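Local coordinates for p-47 protein (Clostridium botulinum E1 str. 'BoNT E Beluga', PDB 5WIX) that is of unknown function but has a tubular lipid-binding (TULIP) fold like that of bactericidal/permeability-increasing protein, so that lipid binding is a reasonable inference, at residues 401-406 / 412-417; 203-208 / 221-226. All blocks are in the same frame, centred on the assembly; numbering follows the deposited sequence.

Both interactions lie near the middle of the elongated chain, their centres about 18 Å apart and their nearest atoms about 5 Å apart without touching. Interaction 2 comes first in sequence and is closed before interaction 1 begins. They share one antiparallel six-stranded sheet, ordered 187-195, 203-210, 25-30, 234-238, 426-432 and 414-422. In interaction 2 the inner strand 203-210 is covered by the loop that leads on to strand 234-238; in interaction 1 the outermost strand 414-422 is tied to the end of helix 399-403. A loop and a helix end, far apart in sequence, thus pack on different strands of a single sheet in this TULIP-type protein.

Interaction 1: residues 401-406 / 412-417; sequences DIINDI and LKISEV
The carboxamide of Asn404 grips the backbone of Ile414 with both its ends. Ile414 N donates to Asn404 OD1 at 2.7 Å, arriving 17° from the carbonyl plane, while Asn404 ND2 gives a nearly straight bond to Ile414 O at 3.3 Å. That second donor lies on a lone pair of the Ile414 carbonyl, and the acceptor is in turn almost in the Asn404 amide plane. Two bonds fix the rotation of the amide, and asparagine suits the place because one short side chain offers both an acceptor and a donor. CG stands anti to the carbonyl carbon (chi1 -77°), which carries the amide across to residues 413-414. Lys413 covers one face of the amide: its chain bends at chi2 and CD lies 4.1 Å from Asn404 CG, so the aliphatic part of the lysine runs over it.

Beneath the polar pair is an apolar one. Ile403 and Ile414 cross at about a right angle, with Ile403 CD1 3.6 Å from Ile414 CD1; branched hydrocarbon fits this buried side. Placing CG1 anti to the backbone N (chi1 -165°) sends CG1 and CD1 of Ile403 to the Ile414 methyl, while Ile403 CG2 approaches Val417 CG2 only loosely, at 4.5 Å.

The contact joins the end of helix 399-403 to the start of strand 414-422, with the short strand 407-409 between them in the chain. Ile403 also rests on Ile428 of strand 426-432 and Leu236 of strand 234-238, and Ile414 touches Val234. At Ser415 and Glu416, both facing Asn431, a classic beta bulge interrupts the pairing of strands 414-422 and 426-432.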
# COMPACT_ATOMS: atom_id res chain seq x y z
N ASP A 401 -9.94 -1.38 -7.80
CA ASP A 401 -9.82 0.04 -8.10
C ASP A 401 -8.69 0.64 -7.25
O ASP A 401 -7.91 1.47 -7.74
CB ASP A 401 -11.14 0.77 -7.83
CG ASP A 401 -12.09 0.73 -9.02
OD1 ASP A 401 -11.75 0.09 -10.04
OD2 ASP A 401 -13.18 1.34 -8.93
N ILE A 402 -8.60 0.18 -6.01
CA ILE A 402 -7.63 0.72 -5.05
C ILE A 402 -6.20 0.36 -5.41
O ILE A 402 -5.32 1.22 -5.35
CB ILE A 402 -7.91 0.22 -3.61
CG1 ILE A 402 -9.00 1.08 -2.96
CG2 ILE A 402 -6.63 0.26 -2.76
CD1 ILE A 402 -9.50 0.54 -1.61
N ILE A 403 -5.94 -0.89 -5.77
CA ILE A 403 -4.57 -1.24 -6.04
C ILE A 403 -4.13 -0.48 -7.30
O ILE A 403 -3.04 0.09 -7.33
CB ILE A 403 -4.36 -2.78 -6.16
CG1 ILE A 403 -2.87 -3.12 -6.06
CG2 ILE A 403 -4.99 -3.35 -7.43
CD1 ILE A 403 -2.60 -4.57 -5.73
N ASN A 404 -5.03 -0.37 -8.28
CA ASN A 404 -4.74 0.32 -9.53
C ASN A 404 -4.79 1.85 -9.47
O ASN A 404 -4.56 2.52 -10.48
CB ASN A 404 -5.69 -0.17 -10.62
CG ASN A 404 -5.32 -1.53 -11.17
OD1 ASN A 404 -4.14 -1.83 -11.35
ND2 ASN A 404 -6.32 -2.36 -11.44
N ASP A 405 -5.06 2.41 -8.30
CA ASP A 405 -5.40 3.84 -8.19
C ASP A 405 -4.18 4.74 -8.29
O ASP A 405 -4.13 5.65 -9.13
CB ASP A 405 -6.14 4.11 -6.87
CG ASP A 405 -6.74 5.51 -6.80
OD1 ASP A 405 -7.74 5.77 -7.50
OD2 ASP A 405 -6.24 6.34 -6.01
N ILE A 406 -3.20 4.49 -7.44
CA ILE A 406 -2.02 5.34 -7.42
C ILE A 406 -0.87 4.81 -8.30
O ILE A 406 -0.51 5.44 -9.31
CB ILE A 406 -1.54 5.55 -5.99
CG1 ILE A 406 -2.70 6.09 -5.17
CG2 ILE A 406 -0.41 6.53 -5.97
CD1 ILE A 406 -3.26 7.36 -5.73
N LEU A 412 0.56 -0.20 -16.38
CA LEU A 412 -0.44 -1.22 -16.60
C LEU A 412 -1.34 -1.44 -15.38
O LEU A 412 -0.90 -1.31 -14.23
CB LEU A 412 0.22 -2.54 -17.00
CG LEU A 412 1.02 -2.54 -18.31
CD1 LEU A 412 1.91 -3.76 -18.35
CD2 LEU A 412 0.10 -2.50 -19.53
N LYS A 413 -2.60 -1.78 -15.65
CA LYS A 413 -3.53 -2.14 -14.60
C LYS A 413 -3.37 -3.61 -14.23
O LYS A 413 -2.86 -4.42 -15.03
CB LYS A 413 -4.99 -1.87 -15.01
CG LYS A 413 -5.29 -0.52 -15.67
CD LYS A 413 -5.23 0.66 -14.69
CE LYS A 413 -5.55 1.98 -15.40
NZ LYS A 413 -5.08 3.19 -14.66
N ILE A 414 -3.82 -3.94 -13.03
CA ILE A 414 -3.86 -5.31 -12.52
C ILE A 414 -5.20 -5.98 -12.80
O ILE A 414 -6.25 -5.45 -12.46
CB ILE A 414 -3.63 -5.33 -11.01
CG1 ILE A 414 -2.20 -4.87 -10.70
CG2 ILE A 414 -3.90 -6.70 -10.44
CD1 ILE A 414 -1.91 -4.84 -9.23
N SER A 415 -5.16 -7.17 -13.40
CA SER A 415 -6.37 -7.88 -13.77
C SER A 415 -7.08 -8.54 -12.59
O SER A 415 -8.29 -8.39 -12.43
CB SER A 415 -6.06 -8.94 -14.83
OG SER A 415 -5.74 -8.33 -16.06
N GLU A 416 -6.34 -9.29 -11.78
CA GLU A 416 -6.97 -10.02 -10.69
C GLU A 416 -6.26 -9.78 -9.36
O GLU A 416 -5.03 -9.79 -9.29
CB GLU A 416 -7.02 -11.53 -11.00
N VAL A 417 -7.05 -9.52 -8.32
CA VAL A 417 -6.55 -9.40 -6.95
C VAL A 417 -6.47 -10.79 -6.32
O VAL A 417 -7.46 -11.53 -6.29
CB VAL A 417 -7.46 -8.48 -6.10
CG1 VAL A 417 -7.08 -8.54 -4.62
CG2 VAL A 417 -7.39 -7.04 -6.60

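Interaction 2: residues 203-208 / 221-226; sequences GYLCIL and TNVDSS
Leu205 and Val223 meet tip to tip, methyl against methyl. The closest pair is Leu205 CD2 and Val223 CG1 at 3.5 Å, and the other leucine methyl, CD1, lies 3.7 Å from Val223 CG2. Leu205 CG lies between the backbone N and the carbonyl carbon (chi1 49°), as does CG1 of Val223 (chi1 77°). The leucine's second torsion is off the staggered values, so the exact placing of its methyls is approximate. In this conformation both methyls of each residue face the other, and forked aliphatic side chains suit a buried meeting of strand and loop.

Two residues along the strand, Ile207 makes a looser contact through CD1, chiefly with the Thr221 backbone: CD1 lies 4.1 Å from Thr221 O, with the methyl Thr221 CG2 a little farther off at 4.3 Å. The first torsion of Ile207 is nearly eclipsed and so uncertain.

Beyond Val223 the loop is more exposed and makes no contact with 203-208. Asp224 OD2 accepts from Ser226 N at 2.7 Å, forming an Asx turn, which a short carboxylate suits; the N-H comes in from above the carboxylate plane, 51° out of it.

Strand 203-210 lies between strands 187-195 and 25-30, bonding through its backbone to both. Val223 reaches both neighbours as well, touching Tyr195 and Val26, so the loop before strand 234-238 packs across three adjacent strands.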
# COMPACT_ATOMS: atom_id res chain seq x y z
N GLY A 203 11.67 -8.22 -5.34
CA GLY A 203 10.80 -7.23 -5.92
C GLY A 203 11.24 -5.87 -5.44
O GLY A 203 11.56 -5.70 -4.27
N TYR A 204 11.29 -4.91 -6.35
CA TYR A 204 11.55 -3.55 -5.94
C TYR A 204 10.26 -2.87 -5.66
O TYR A 204 9.19 -3.44 -5.86
CB TYR A 204 12.32 -2.76 -6.98
CG TYR A 204 11.69 -2.64 -8.35
CD1 TYR A 204 10.52 -1.92 -8.55
CD2 TYR A 204 12.32 -3.19 -9.46
CE1 TYR A 204 9.97 -1.80 -9.80
CE2 TYR A 204 11.78 -3.07 -10.72
CZ TYR A 204 10.60 -2.37 -10.89
OH TYR A 204 10.06 -2.25 -12.15
N LEU A 205 10.35 -1.62 -5.24
CA LEU A 205 9.22 -1.04 -4.60
C LEU A 205 9.33 0.44 -4.30
O LEU A 205 10.39 1.02 -4.33
CB LEU A 205 8.97 -1.81 -3.32
CG LEU A 205 10.04 -2.13 -2.31
CD1 LEU A 205 10.07 -1.12 -1.18
CD2 LEU A 205 9.71 -3.48 -1.80
N CYS A 206 8.18 1.04 -4.01
CA CYS A 206 8.06 2.48 -3.91
C CYS A 206 7.25 2.88 -2.67
O CYS A 206 6.15 2.39 -2.44
CB CYS A 206 7.43 2.99 -5.20
SG CYS A 206 7.29 4.75 -5.28
N ILE A 207 7.82 3.77 -1.85
CA ILE A 207 7.27 4.09 -0.54
C ILE A 207 6.68 5.52 -0.47
O ILE A 207 7.27 6.44 -1.03
CB ILE A 207 8.36 3.95 0.55
CG1 ILE A 207 9.58 3.21 0.02
CG2 ILE A 207 7.85 3.15 1.71
CD1 ILE A 207 10.63 3.04 1.09
N LEU A 208 5.54 5.71 0.21
CA LEU A 208 4.95 7.05 0.34
C LEU A 208 4.36 7.44 1.70
O LEU A 208 4.04 6.60 2.55
CB LEU A 208 3.82 7.26 -0.70
CG LEU A 208 2.43 6.60 -0.56
CD1 LEU A 208 1.58 7.19 0.53
CD2 LEU A 208 1.65 6.74 -1.84
N THR A 221 14.03 2.55 5.17
CA THR A 221 13.61 2.16 3.84
C THR A 221 13.36 0.67 3.84
O THR A 221 12.94 0.10 2.83
CB THR A 221 14.64 2.56 2.77
OG1 THR A 221 15.97 2.22 3.22
CG2 THR A 221 14.56 4.08 2.52
N ASN A 222 13.59 0.04 4.99
CA ASN A 222 13.30 -1.38 5.15
C ASN A 222 11.84 -1.64 4.77
O ASN A 222 10.96 -0.82 5.02
CB ASN A 222 13.60 -1.83 6.58
CG ASN A 222 14.22 -3.22 6.63
OD1 ASN A 222 14.11 -4.01 5.68
ND2 ASN A 222 14.87 -3.54 7.75
N VAL A 223 11.58 -2.77 4.13
CA VAL A 223 10.23 -3.07 3.67
C VAL A 223 9.84 -4.49 4.07
O VAL A 223 10.69 -5.37 4.24
CB VAL A 223 10.11 -2.90 2.14
CG1 VAL A 223 10.72 -4.06 1.47
CG2 VAL A 223 8.67 -2.84 1.73
N ASP A 224 8.55 -4.69 4.26
CA ASP A 224 8.08 -6.00 4.67
C ASP A 224 8.00 -6.87 3.44
O ASP A 224 7.29 -6.55 2.49
CB ASP A 224 6.71 -5.91 5.37
CG ASP A 224 6.32 -7.22 6.03
OD1 ASP A 224 5.47 -7.21 6.93
OD2 ASP A 224 6.88 -8.27 5.66
N SER A 225 8.72 -7.99 3.46
CA SER A 225 8.66 -8.93 2.35
C SER A 225 7.28 -9.56 2.25
O SER A 225 6.95 -10.20 1.26
CB SER A 225 9.73 -10.02 2.50
OG SER A 225 9.17 -11.19 3.07
N SER A 226 6.46 -9.38 3.29
CA SER A 226 5.08 -9.86 3.26
C SER A 226 4.32 -9.31 2.06
O SER A 226 3.41 -9.99 1.56
CB SER A 226 4.35 -9.50 4.56
OG SER A 226 2.98 -9.91 4.56